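Local coordinates for periplasmic binding protein (Veillonella parvula, PDB 4MO9) that probably binds an iron-siderophore or related metal complex in the periplasm as the solute-binding protein of an ABC transporter, at residues 119-122 with 123-127; 149-153 with 154-158; 250-254 with 255-259; 278-282 with 283-287; 303-307 with 308-312. All blocks are in the same frame, centred on the assembly; numbering follows the deposited sequence.

Contact 1 (119-122 with 123-127)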
# COMPACT_ATOMS: atom_id res chain seq x y z
N ILE A 119 -9.48 15.85 9.24
CA ILE A 119 -9.50 14.91 8.13
C ILE A 119 -8.09 14.83 7.56
O ILE A 119 -7.48 15.88 7.32
CB ILE A 119 -10.54 15.33 7.05
CG1 ILE A 119 -10.50 14.39 5.86
CG2 ILE A 119 -10.31 16.75 6.58
CD1 ILE A 119 -11.61 14.70 4.88
N PHE A 120 -7.57 13.61 7.42
CA PHE A 120 -6.26 13.40 6.80
C PHE A 120 -6.45 13.13 5.32
O PHE A 120 -7.26 12.26 4.93
CB PHE A 120 -5.51 12.23 7.45
CG PHE A 120 -5.27 12.40 8.93
CD1 PHE A 120 -4.17 13.12 9.41
CD2 PHE A 120 -6.16 11.85 9.85
CE1 PHE A 120 -3.96 13.29 10.77
CE2 PHE A 120 -5.95 12.02 11.24
CZ PHE A 120 -4.85 12.74 11.70
N ILE A 121 -5.72 13.86 4.49
CA ILE A 121 -5.89 13.75 3.04
C ILE A 121 -4.57 13.41 2.36
O ILE A 121 -3.60 14.15 2.50
CB ILE A 121 -6.43 15.06 2.44
CG1 ILE A 121 -7.82 15.37 3.00
CG2 ILE A 121 -6.47 14.97 0.90
CD1 ILE A 121 -8.93 14.46 2.43
N PRO A 122 -4.52 12.29 1.63
CA PRO A 122 -3.30 12.02 0.87
C PRO A 122 -3.02 13.11 -0.16
O PRO A 122 -3.95 13.68 -0.74
CB PRO A 122 -3.61 10.68 0.17
CG PRO A 122 -4.60 10.01 1.10
CD PRO A 122 -5.48 11.16 1.57
N VAL A 123 -1.74 13.42 -0.37
CA VAL A 123 -1.35 14.39 -1.40
C VAL A 123 -1.93 14.06 -2.78
O VAL A 123 -2.33 14.95 -3.53
CB VAL A 123 0.19 14.54 -1.46
CG1 VAL A 123 0.64 15.22 -2.75
CG2 VAL A 123 0.70 15.31 -0.23
N ASP A 124 -1.98 12.77 -3.12
CA ASP A 124 -2.55 12.37 -4.41
C ASP A 124 -4.04 12.73 -4.52
O ASP A 124 -4.61 12.74 -5.62
CB ASP A 124 -2.34 10.87 -4.65
CG ASP A 124 -0.94 10.54 -5.17
OD1 ASP A 124 -0.06 11.43 -5.11
OD2 ASP A 124 -0.73 9.40 -5.65
N LEU A 125 -4.66 13.02 -3.38
CA LEU A 125 -6.08 13.38 -3.32
C LEU A 125 -6.26 14.89 -3.03
O LEU A 125 -7.39 15.41 -3.08
CB LEU A 125 -6.77 12.53 -2.23
CG LEU A 125 -8.29 12.61 -2.05
CD1 LEU A 125 -9.03 12.28 -3.34
CD2 LEU A 125 -8.74 11.67 -0.93
N LYS A 126 -5.16 15.58 -2.76
CA LYS A 126 -5.18 17.01 -2.37
C LYS A 126 -5.85 17.95 -3.37
O LYS A 126 -6.70 18.78 -2.99
CB LYS A 126 -3.76 17.49 -2.05
CG LYS A 126 -3.61 19.02 -1.77
CD LYS A 126 -2.24 19.30 -1.14
CE LYS A 126 -1.95 20.79 -0.96
NZ LYS A 126 -1.80 21.51 -2.25
N ASP A 127 -5.49 17.85 -4.65
CA ASP A 127 -6.07 18.74 -5.66
C ASP A 127 -7.59 18.62 -5.69
O ASP A 127 -8.31 19.63 -5.66
CB ASP A 127 -5.48 18.46 -7.04
CG ASP A 127 -4.04 18.91 -7.15
OD1 ASP A 127 -3.65 19.86 -6.43
OD2 ASP A 127 -3.29 18.32 -7.96

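Contact 2 (149-153 with 154-158)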
# COMPACT_ATOMS: atom_id res chain seq x y z
N TYR A 149 2.03 8.76 1.64
CA TYR A 149 2.71 7.49 1.53
C TYR A 149 2.96 7.13 0.07
O TYR A 149 3.77 6.23 -0.22
CB TYR A 149 1.89 6.40 2.21
CG TYR A 149 1.79 6.54 3.72
CD1 TYR A 149 2.92 6.71 4.50
CD2 TYR A 149 0.55 6.51 4.36
CE1 TYR A 149 2.84 6.83 5.89
CE2 TYR A 149 0.45 6.64 5.74
CZ TYR A 149 1.60 6.79 6.50
OH TYR A 149 1.50 6.91 7.86
N HIS A 150 2.30 7.82 -0.86
CA HIS A 150 2.38 7.44 -2.28
C HIS A 150 3.72 7.85 -2.88
O HIS A 150 4.17 7.25 -3.87
CB HIS A 150 1.24 8.05 -3.10
CG HIS A 150 -0.11 7.49 -2.78
ND1 HIS A 150 -0.82 7.85 -1.65
CD2 HIS A 150 -0.88 6.59 -3.44
CE1 HIS A 150 -1.96 7.19 -1.62
NE2 HIS A 150 -2.03 6.43 -2.70
N ALA A 151 4.37 8.85 -2.29
CA ALA A 151 5.67 9.30 -2.81
C ALA A 151 6.71 8.19 -2.71
O ALA A 151 7.66 8.14 -3.49
CB ALA A 151 6.14 10.54 -2.05
N GLU A 152 6.55 7.33 -1.71
CA GLU A 152 7.55 6.33 -1.37
C GLU A 152 8.92 6.97 -1.12
O GLU A 152 9.95 6.48 -1.61
CB GLU A 152 7.64 5.25 -2.45
CG GLU A 152 6.29 4.59 -2.82
CD GLU A 152 5.77 3.62 -1.75
OE1 GLU A 152 6.22 3.71 -0.58
OE2 GLU A 152 4.91 2.77 -2.09
N LYS A 153 8.94 8.07 -0.37
CA LYS A 153 10.19 8.66 0.07
C LYS A 153 10.24 8.54 1.58
O LYS A 153 9.23 8.77 2.26
CB LYS A 153 10.29 10.13 -0.30
CG LYS A 153 10.14 10.46 -1.78
CD LYS A 153 10.16 11.98 -1.94
CE LYS A 153 9.82 12.43 -3.35
NZ LYS A 153 9.77 13.93 -3.39
N LEU A 154 11.42 8.21 2.11
CA LEU A 154 11.58 8.04 3.55
C LEU A 154 11.05 9.25 4.35
O LEU A 154 10.26 9.09 5.29
CB LEU A 154 13.05 7.78 3.89
CG LEU A 154 13.36 7.55 5.37
CD1 LEU A 154 12.60 6.35 5.91
CD2 LEU A 154 14.86 7.38 5.56
N GLU A 155 11.48 10.45 3.98
CA GLU A 155 11.06 11.65 4.72
C GLU A 155 9.53 11.84 4.72
O GLU A 155 8.95 12.28 5.73
CB GLU A 155 11.74 12.90 4.18
CG GLU A 155 11.37 14.15 4.99
CD GLU A 155 11.61 15.46 4.26
OE1 GLU A 155 12.02 15.42 3.07
OE2 GLU A 155 11.40 16.52 4.87
N SER A 156 8.88 11.55 3.60
CA SER A 156 7.42 11.68 3.51
C SER A 156 6.71 10.68 4.40
O SER A 156 5.71 11.00 5.04
CB SER A 156 6.94 11.53 2.07
OG SER A 156 7.38 12.62 1.28
N HIS A 157 7.21 9.44 4.44
CA HIS A 157 6.63 8.44 5.34
C HIS A 157 6.84 8.87 6.79
O HIS A 157 5.91 8.82 7.59
CB HIS A 157 7.26 7.07 5.12
CG HIS A 157 6.51 6.21 4.15
ND1 HIS A 157 5.87 5.05 4.54
CD2 HIS A 157 6.31 6.34 2.83
CE1 HIS A 157 5.30 4.50 3.48
NE2 HIS A 157 5.54 5.26 2.43
N GLN A 158 8.07 9.27 7.13
CA GLN A 158 8.35 9.70 8.50
C GLN A 158 7.47 10.88 8.91
O GLN A 158 6.93 10.92 10.04
CB GLN A 158 9.83 10.10 8.63
CG GLN A 158 10.82 8.93 8.46
CD GLN A 158 12.27 9.39 8.55
OE1 GLN A 158 12.59 10.55 8.23
NE2 GLN A 158 13.14 8.50 9.02

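Contact 3 (250-254 with 255-259)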
# COMPACT_ATOMS: atom_id res chain seq x y z
N GLU A 250 3.94 -9.58 -26.85
CA GLU A 250 5.15 -9.83 -27.62
C GLU A 250 6.38 -9.17 -27.02
O GLU A 250 7.50 -9.66 -27.17
CB GLU A 250 4.98 -9.36 -29.07
CG GLU A 250 3.76 -9.93 -29.80
CD GLU A 250 2.46 -9.27 -29.38
OE1 GLU A 250 1.39 -9.90 -29.54
OE2 GLU A 250 2.50 -8.12 -28.88
N PHE A 251 6.17 -8.04 -26.34
CA PHE A 251 7.25 -7.31 -25.68
C PHE A 251 7.95 -8.20 -24.66
O PHE A 251 9.19 -8.24 -24.61
CB PHE A 251 6.67 -6.06 -25.00
CG PHE A 251 7.70 -5.10 -24.46
CD1 PHE A 251 8.07 -5.13 -23.12
CD2 PHE A 251 8.26 -4.12 -25.28
CE1 PHE A 251 9.00 -4.23 -22.62
CE2 PHE A 251 9.19 -3.22 -24.79
CZ PHE A 251 9.56 -3.27 -23.46
N VAL A 252 7.18 -8.93 -23.86
CA VAL A 252 7.75 -9.77 -22.81
C VAL A 252 8.58 -10.93 -23.39
O VAL A 252 9.67 -11.22 -22.89
CB VAL A 252 6.67 -10.31 -21.84
CG1 VAL A 252 7.28 -11.24 -20.82
CG2 VAL A 252 5.97 -9.15 -21.12
N LEU A 253 8.08 -11.56 -24.45
CA LEU A 253 8.81 -12.65 -25.10
C LEU A 253 10.17 -12.17 -25.64
O LEU A 253 11.18 -12.87 -25.50
CB LEU A 253 7.98 -13.28 -26.22
CG LEU A 253 6.60 -13.83 -25.82
CD1 LEU A 253 5.85 -14.40 -27.02
CD2 LEU A 253 6.74 -14.88 -24.74
N GLU A 254 10.18 -10.98 -26.23
CA GLU A 254 11.40 -10.44 -26.84
C GLU A 254 12.43 -10.02 -25.79
O GLU A 254 13.63 -10.24 -25.95
CB GLU A 254 11.05 -9.24 -27.73
CG GLU A 254 10.14 -9.58 -28.90
CD GLU A 254 9.64 -8.35 -29.64
OE1 GLU A 254 9.39 -7.31 -28.97
OE2 GLU A 254 9.49 -8.42 -30.87
N LYS A 255 11.95 -9.41 -24.71
CA LYS A 255 12.84 -8.97 -23.64
C LYS A 255 13.39 -10.13 -22.83
O LYS A 255 14.52 -10.07 -22.35
CB LYS A 255 12.14 -7.97 -22.71
CG LYS A 255 11.95 -6.59 -23.31
CD LYS A 255 13.29 -6.02 -23.79
CE LYS A 255 13.17 -4.55 -24.15
NZ LYS A 255 12.19 -4.35 -25.26
N ASN A 256 12.59 -11.19 -22.68
CA ASN A 256 12.98 -12.37 -21.90
C ASN A 256 13.59 -11.98 -20.55
O ASN A 256 14.77 -12.19 -20.31
CB ASN A 256 13.97 -13.23 -22.70
CG ASN A 256 14.09 -14.64 -22.16
OD1 ASN A 256 13.21 -15.14 -21.45
ND2 ASN A 256 15.19 -15.31 -22.50
N PRO A 257 12.77 -11.40 -19.67
CA PRO A 257 13.32 -10.81 -18.44
C PRO A 257 13.90 -11.84 -17.47
O PRO A 257 13.47 -13.01 -17.47
CB PRO A 257 12.11 -10.12 -17.82
CG PRO A 257 10.93 -10.92 -18.31
CD PRO A 257 11.30 -11.33 -19.72
N ASP A 258 14.87 -11.42 -16.66
CA ASP A 258 15.45 -12.29 -15.63
C ASP A 258 14.40 -12.72 -14.61
O ASP A 258 14.43 -13.85 -14.12
CB ASP A 258 16.59 -11.57 -14.89
CG ASP A 258 17.81 -11.32 -15.78
OD1 ASP A 258 18.18 -12.21 -16.58
OD2 ASP A 258 18.41 -10.23 -15.66
N ILE A 259 13.49 -11.81 -14.29
CA ILE A 259 12.52 -12.01 -13.21
C ILE A 259 11.13 -11.54 -13.67
O ILE A 259 11.02 -10.58 -14.43
CB ILE A 259 12.99 -11.23 -11.94
CG1 ILE A 259 14.30 -11.83 -11.41
CG2 ILE A 259 11.91 -11.21 -10.85
CD1 ILE A 259 14.98 -10.97 -10.34

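Contact 4 (278-282 with 283-287)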
# COMPACT_ATOMS: atom_id res chain seq x y z
N PHE A 278 -5.98 -11.96 2.95
CA PHE A 278 -6.57 -12.76 4.03
C PHE A 278 -7.35 -13.97 3.54
O PHE A 278 -7.53 -14.93 4.29
CB PHE A 278 -7.46 -11.88 4.91
CG PHE A 278 -6.70 -10.88 5.72
CD1 PHE A 278 -6.02 -11.27 6.87
CD2 PHE A 278 -6.64 -9.55 5.32
CE1 PHE A 278 -5.31 -10.34 7.63
CE2 PHE A 278 -5.93 -8.61 6.07
CZ PHE A 278 -5.26 -9.01 7.22
N GLU A 279 -7.82 -13.91 2.30
CA GLU A 279 -8.56 -15.03 1.71
C GLU A 279 -7.71 -15.69 0.66
O GLU A 279 -8.01 -15.62 -0.53
CB GLU A 279 -9.85 -14.55 1.07
CG GLU A 279 -10.67 -13.68 1.97
CD GLU A 279 -12.08 -14.18 2.14
OE1 GLU A 279 -12.49 -15.09 1.39
OE2 GLU A 279 -12.77 -13.65 3.04
N ALA A 280 -6.65 -16.35 1.11
CA ALA A 280 -5.67 -16.92 0.22
C ALA A 280 -5.06 -18.11 0.93
O ALA A 280 -4.86 -18.07 2.14
CB ALA A 280 -4.59 -15.90 -0.11
N THR A 281 -4.78 -19.17 0.18
CA THR A 281 -4.04 -20.30 0.72
C THR A 281 -2.81 -20.55 -0.13
O THR A 281 -2.76 -20.15 -1.30
CB THR A 281 -4.90 -21.58 0.74
OG1 THR A 281 -5.06 -22.05 -0.60
CG2 THR A 281 -6.26 -21.29 1.37
N GLU A 282 -1.80 -21.19 0.46
CA GLU A 282 -0.56 -21.49 -0.24
C GLU A 282 -0.81 -22.27 -1.55
O GLU A 282 -0.30 -21.89 -2.60
CB GLU A 282 0.38 -22.27 0.68
CG GLU A 282 1.67 -22.76 0.03
CD GLU A 282 2.68 -21.65 -0.20
OE1 GLU A 282 2.57 -20.59 0.47
OE2 GLU A 282 3.58 -21.84 -1.04
N ASP A 283 -1.60 -23.34 -1.47
CA ASP A 283 -1.86 -24.17 -2.65
C ASP A 283 -2.56 -23.41 -3.77
O ASP A 283 -2.19 -23.54 -4.95
CB ASP A 283 -2.68 -25.41 -2.27
CG ASP A 283 -1.87 -26.44 -1.50
OD1 ASP A 283 -0.64 -26.28 -1.45
OD2 ASP A 283 -2.46 -27.39 -0.96
N SER A 284 -3.58 -22.64 -3.41
CA SER A 284 -4.33 -21.84 -4.38
C SER A 284 -3.45 -20.78 -5.03
O SER A 284 -3.43 -20.65 -6.26
CB SER A 284 -5.54 -21.19 -3.70
OG SER A 284 -6.12 -20.20 -4.52
N SER A 285 -2.72 -20.02 -4.22
CA SER A 285 -1.84 -19.00 -4.75
C SER A 285 -0.77 -19.58 -5.68
O SER A 285 -0.42 -18.95 -6.68
CB SER A 285 -1.20 -18.19 -3.62
OG SER A 285 -2.19 -17.40 -2.96
N GLN A 286 -0.26 -20.77 -5.37
CA GLN A 286 0.69 -21.44 -6.24
C GLN A 286 0.07 -21.80 -7.59
O GLN A 286 0.67 -21.59 -8.66
CB GLN A 286 1.22 -22.73 -5.59
CG GLN A 286 2.30 -22.49 -4.53
CD GLN A 286 3.64 -22.05 -5.12
OE1 GLN A 286 3.90 -22.23 -6.31
NE2 GLN A 286 4.50 -21.49 -4.28
N ALA A 287 -1.14 -22.34 -7.55
CA ALA A 287 -1.81 -22.75 -8.78
C ALA A 287 -2.19 -21.55 -9.64
O ALA A 287 -2.05 -21.60 -10.86
CB ALA A 287 -3.04 -23.60 -8.46
O HOH W 1 -5.04 -18.18 -2.67

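Contact 5 (303-307 with 308-312)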
# COMPACT_ATOMS: atom_id res chain seq x y z
N LYS A 303 12.93 -17.45 -19.94
CA LYS A 303 14.04 -17.58 -19.01
C LYS A 303 13.55 -17.48 -17.55
O LYS A 303 13.96 -18.26 -16.70
CB LYS A 303 15.07 -16.50 -19.31
CG LYS A 303 16.27 -16.46 -18.38
CD LYS A 303 17.34 -15.49 -18.88
CE LYS A 303 16.89 -14.04 -18.77
NZ LYS A 303 17.98 -13.09 -19.12
N ALA A 304 12.64 -16.53 -17.28
CA ALA A 304 12.14 -16.36 -15.92
C ALA A 304 11.36 -17.59 -15.41
O ALA A 304 11.43 -17.93 -14.23
CB ALA A 304 11.29 -15.10 -15.80
N VAL A 305 10.63 -18.24 -16.31
CA VAL A 305 9.83 -19.40 -15.92
C VAL A 305 10.73 -20.62 -15.74
O VAL A 305 10.65 -21.32 -14.72
CB VAL A 305 8.69 -19.68 -16.93
CG1 VAL A 305 8.00 -20.99 -16.63
CG2 VAL A 305 7.68 -18.53 -16.91
N GLU A 306 11.59 -20.87 -16.73
CA GLU A 306 12.56 -21.95 -16.68
C GLU A 306 13.43 -21.93 -15.41
O GLU A 306 13.66 -22.98 -14.80
CB GLU A 306 13.46 -21.92 -17.92
CG GLU A 306 12.85 -22.57 -19.13
CD GLU A 306 13.65 -22.32 -20.40
OE1 GLU A 306 14.63 -21.53 -20.34
OE2 GLU A 306 13.29 -22.88 -21.44
N ASN A 307 13.92 -20.75 -15.04
CA ASN A 307 14.81 -20.62 -13.89
C ASN A 307 14.08 -20.43 -12.57
O ASN A 307 14.71 -20.18 -11.54
CB ASN A 307 15.78 -19.44 -14.07
CG ASN A 307 16.64 -19.59 -15.31
OD1 ASN A 307 16.89 -20.69 -15.79
ND2 ASN A 307 17.10 -18.46 -15.85
N LYS A 308 12.75 -20.56 -12.60
CA LYS A 308 11.92 -20.38 -11.42
C LYS A 308 12.20 -19.00 -10.81
O LYS A 308 12.56 -18.89 -9.64
CB LYS A 308 12.18 -21.49 -10.39
CG LYS A 308 11.93 -22.92 -10.94
CD LYS A 308 10.44 -23.18 -11.18
CE LYS A 308 10.18 -24.61 -11.65
NZ LYS A 308 8.72 -24.95 -11.61
N GLN A 309 12.07 -17.97 -11.64
CA GLN A 309 12.22 -16.60 -11.16
C GLN A 309 10.90 -15.86 -11.32
O GLN A 309 10.87 -14.71 -11.78
CB GLN A 309 13.36 -15.88 -11.89
CG GLN A 309 14.73 -16.48 -11.60
CD GLN A 309 15.16 -16.28 -10.16
OE1 GLN A 309 14.84 -15.27 -9.54
NE2 GLN A 309 15.87 -17.26 -9.61
N VAL A 310 9.82 -16.54 -10.94
CA VAL A 310 8.47 -15.98 -10.97
C VAL A 310 7.97 -15.79 -9.54
O VAL A 310 7.92 -16.75 -8.75
CB VAL A 310 7.49 -16.89 -11.74
CG1 VAL A 310 6.09 -16.29 -11.73
CG2 VAL A 310 7.97 -17.08 -13.16
N TYR A 311 7.59 -14.55 -9.22
CA TYR A 311 7.24 -14.14 -7.86
C TYR A 311 5.90 -13.42 -7.85
O TYR A 311 5.34 -13.12 -8.90
CB TYR A 311 8.30 -13.18 -7.32
CG TYR A 311 9.68 -13.78 -7.25
CD1 TYR A 311 10.50 -13.83 -8.37
CD2 TYR A 311 10.15 -14.33 -6.07
CE1 TYR A 311 11.76 -14.41 -8.32
CE2 TYR A 311 11.41 -14.91 -6.00
CZ TYR A 311 12.21 -14.94 -7.13
OH TYR A 311 13.46 -15.50 -7.06
N SER A 312 5.40 -13.13 -6.65
CA SER A 312 4.16 -12.38 -6.50
C SER A 312 4.16 -11.67 -5.15
O SER A 312 4.56 -12.26 -4.15
CB SER A 312 2.95 -13.33 -6.60
OG SER A 312 1.73 -12.62 -6.40

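Contact 1 (119-122 with 123-127)
Leu125 folds back from the first turn of helix 123-132 onto the end of strand 118-122, where it meets Pro122 and Ile121. Its CB lies 3.4 Å from Pro122 O and 4.0 Å from Ile121 CG2. CG, set anti to the backbone N (chi1 -174°), stays close to the same methyl. From there the two branches part, and CD2 runs on to Pro122 CD at 4.1 Å. Leu125 and Pro122 lie side by side and point the same way. Ile121 CG2 reaches further, over the backbone of the turn, and sits 3.9 Å from Lys126 N.

The backbone closes the corner. Leu125 N donates to Pro122 O at 2.8 Å, with a bent N-H...O angle of 146°. The donor stands above the carbonyl plane. Pro122 has no N-H of its own to give.

The short strand and helix segments run at 97° to each other, so the chain turns a sharp corner here. Ile121 is also paired by its backbone to Ile145 and Ile147 of the neighbouring strand 143-147. The corner lies near the ligand: Pro122 touches Trp45, a residue of the trimethylamine oxide pocket. The arrangement is a strand-to-helix junction at the C-terminal end of a parallel strand, as in the alpha/beta lobes of periplasmic binding proteins, where such ends commonly border the binding cleft.

Contact 2 (149-153 with 154-158)
Tyr149 puts the edge of its ring against the face of His157. CD1 of Tyr149 stands over the centre of the imidazole and comes 3.4 Å from His157 ND1. The centroids are 4.7 Å apart and the planes meet at 56°, an edge-to-face pair. Tyr149 CG is anti to the carbonyl carbon, beside the backbone N (chi1 -68°), which sets the ring beside His157. This is the tight part of the contact. Tyr149 OH is hydrogen-bonded to Thr54 OG1, and Tyr181 stacks on His157.

The imidazole is also tied through NE2. It makes weak bonds to Tyr149 O at 3.3 Å and to Glu152 OE1 at 3.5 Å. The Glu152 carboxylate lies beside the ring, the two planes nearly parallel. Its other oxygen, OE2, accepts from Arg319 N. The backbone bond from His157 N to Lys153 O is firmer, 3.0 Å and nearly straight at 166°, and Lys153 holds the N-cap position of helix 154-168.

The solvent side is looser. Ser156 OG only brushes Ala151 CB and Lys153 CB, each 4.1 Å away. Lys153 itself extends away from the helix.

With an alanine in place of His157, Tyr149 CD1 would probably lose the ring face it rests on, and Glu152 OE1 this donor. With Glu152 OE1 and also Asp323 close by, the acidic surroundings would be likely to stabilise a protonated imidazole, though the two weak bonds do not prove that state.

Contact 3 (250-254 with 255-259)
The Phe251 ring carries the aliphatic part of Lys255 over one face. Lys255 CG stands 3.8 Å above the ring plane, displaced toward the rim, in a CH-pi contact 4.2 Å from the centroid. The lysine chain bends at chi2 and again at chi4, which brings NZ back to the ring, 3.2 Å from Phe251 CE2. Phe251 CG is anti to its own N (chi1 -171°), and this brings the end of the ring near Lys255. Phe251 also packs on Thr237, and Lys255 on Ile236.

The backbone beneath is the last turn of helix 249-255. Lys255 N bonds to Phe251 O at 3.0 Å. Asn256 N bonds to Val252 O at 2.9 Å. Asn256 leaves the helix with positive phi, and Pro257 follows. Its CD lies 3.6 Å from Val252 O and 4.2 Å from Val252 CG1, the side chains crossing at about a right angle. Asn256 OD1 accepts from Lys303 N, which ties the helix end to helix 303-306.

The chemistry is mixed at this partly buried helix end. A methylene covers part of an aromatic face. The ammonium lies near the ring, and Glu254 OE1 is 5.5 Å from Lys255 NZ, so any attraction is probably modest.

Contact 4 (278-282 with 283-287)
Thr281 is the N-cap of helix 282-295, and its hydroxyl faces the first turn. OG1 sits between the backbone N and the carbonyl carbon (chi1 72°), and in this position it accepts from Ser284 N at 3.2 Å. The same OG1 lies 3.3 Å from Ser284 CB, so the cap fits closely against the serine. The carbonyl of Thr281 takes the next N-H, that of Ser285, at 2.9 Å from Ser285 N to Thr281 O, in a nearly straight bond of 171°.

Glu282 and Gln286 stand one helical turn apart. Their side chains run side by side and point the same way. Both bend at chi2, and the carboxylate and amide planes are turned 44° from each other. The bond between them, Gln286 NE2 to Glu282 OE2, is weak. The amide has firmer partners at the C-terminal end of the chain, in and just after strand 365-367: NE2 also donates to His367 O, and OE1 accepts from Asn369 N. A leucine in place of Gln286 would probably leave His367 O and Asn369 N without these partners and Glu282 OE2 without its weak one, weakening the hold of that strand end on the helix.

Ser285 is buried, its CB 3.4 Å from Thr281 O. It packs on Met366, and its OG also bonds to Arg275 O. On the solvent side Asp283 leads away from the cap.

One water joins the loop to the two serines. It accepts from Thr281 N at 3.0 Å, donates to Ser285 OG, and lies 2.9 Å from Ser284 OG.

Contact 5 (303-307 with 308-312)
Ala304 O takes the shortest bond of the contact, from Gln309 N at 2.7 Å. The bond is nearly straight (163°), and the donor approaches close to the line of the carbonyl. The neighbouring bond is different: Lys308 N reaches Val305 O at 3.1 Å from well above the carbonyl plane.

Together the two bonds make a Schellman motif that ends helix 303-306. Lys308 is its C-prime residue, with positive phi. Its NZ is hydrogen-bonded to Asn369 O near the C-terminus.

Beyond the motif the chain enters strand 310-313, beside strand 259-263 in the sheet. Val310 turns its CB back toward the helix. Its CG2 lies 4.0 Å from Val305 CG2 and 3.7 Å from Ala304 O, and the two valines lie side by side, pointing the same way. Leu289 and Thr293 of helix 282-295 pack on Val310 and Val305 respectively.

Gln309 CG, beside the backbone N (chi1 -66°), lies 4.0 Å from Asn307 CB, and the chain then bends at chi2. Gln309 OE1 accepts from Tyr311 OH at 2.8 Å. That oxygen lies at the edge of the tyrosine ring, in its plane, while the hydroxyl stands above the plane of the amide carbonyl.

In the fold
Contacts 1 and 2 belong to the lobe built on the four-stranded parallel sheet, and contacts 3, 4 and 5 to the lobe of the five-stranded mixed sheet. Contacts 1 and 2 touch by packing of Pro122 and Asp124 on His150. Contacts 3 and 5 join more firmly, through the salt bridge of Asp258 with Lys303. Contact 4 is a surface contact, polar and partly bridged by water; the others are partly buried. Contact 1 is mainly apolar, and contact 2 adds an aromatic pair. Contacts 1, 2 and 4 lead into helices, contact 1 straight from a strand, whereas contacts 3 and 5 lie where helices end.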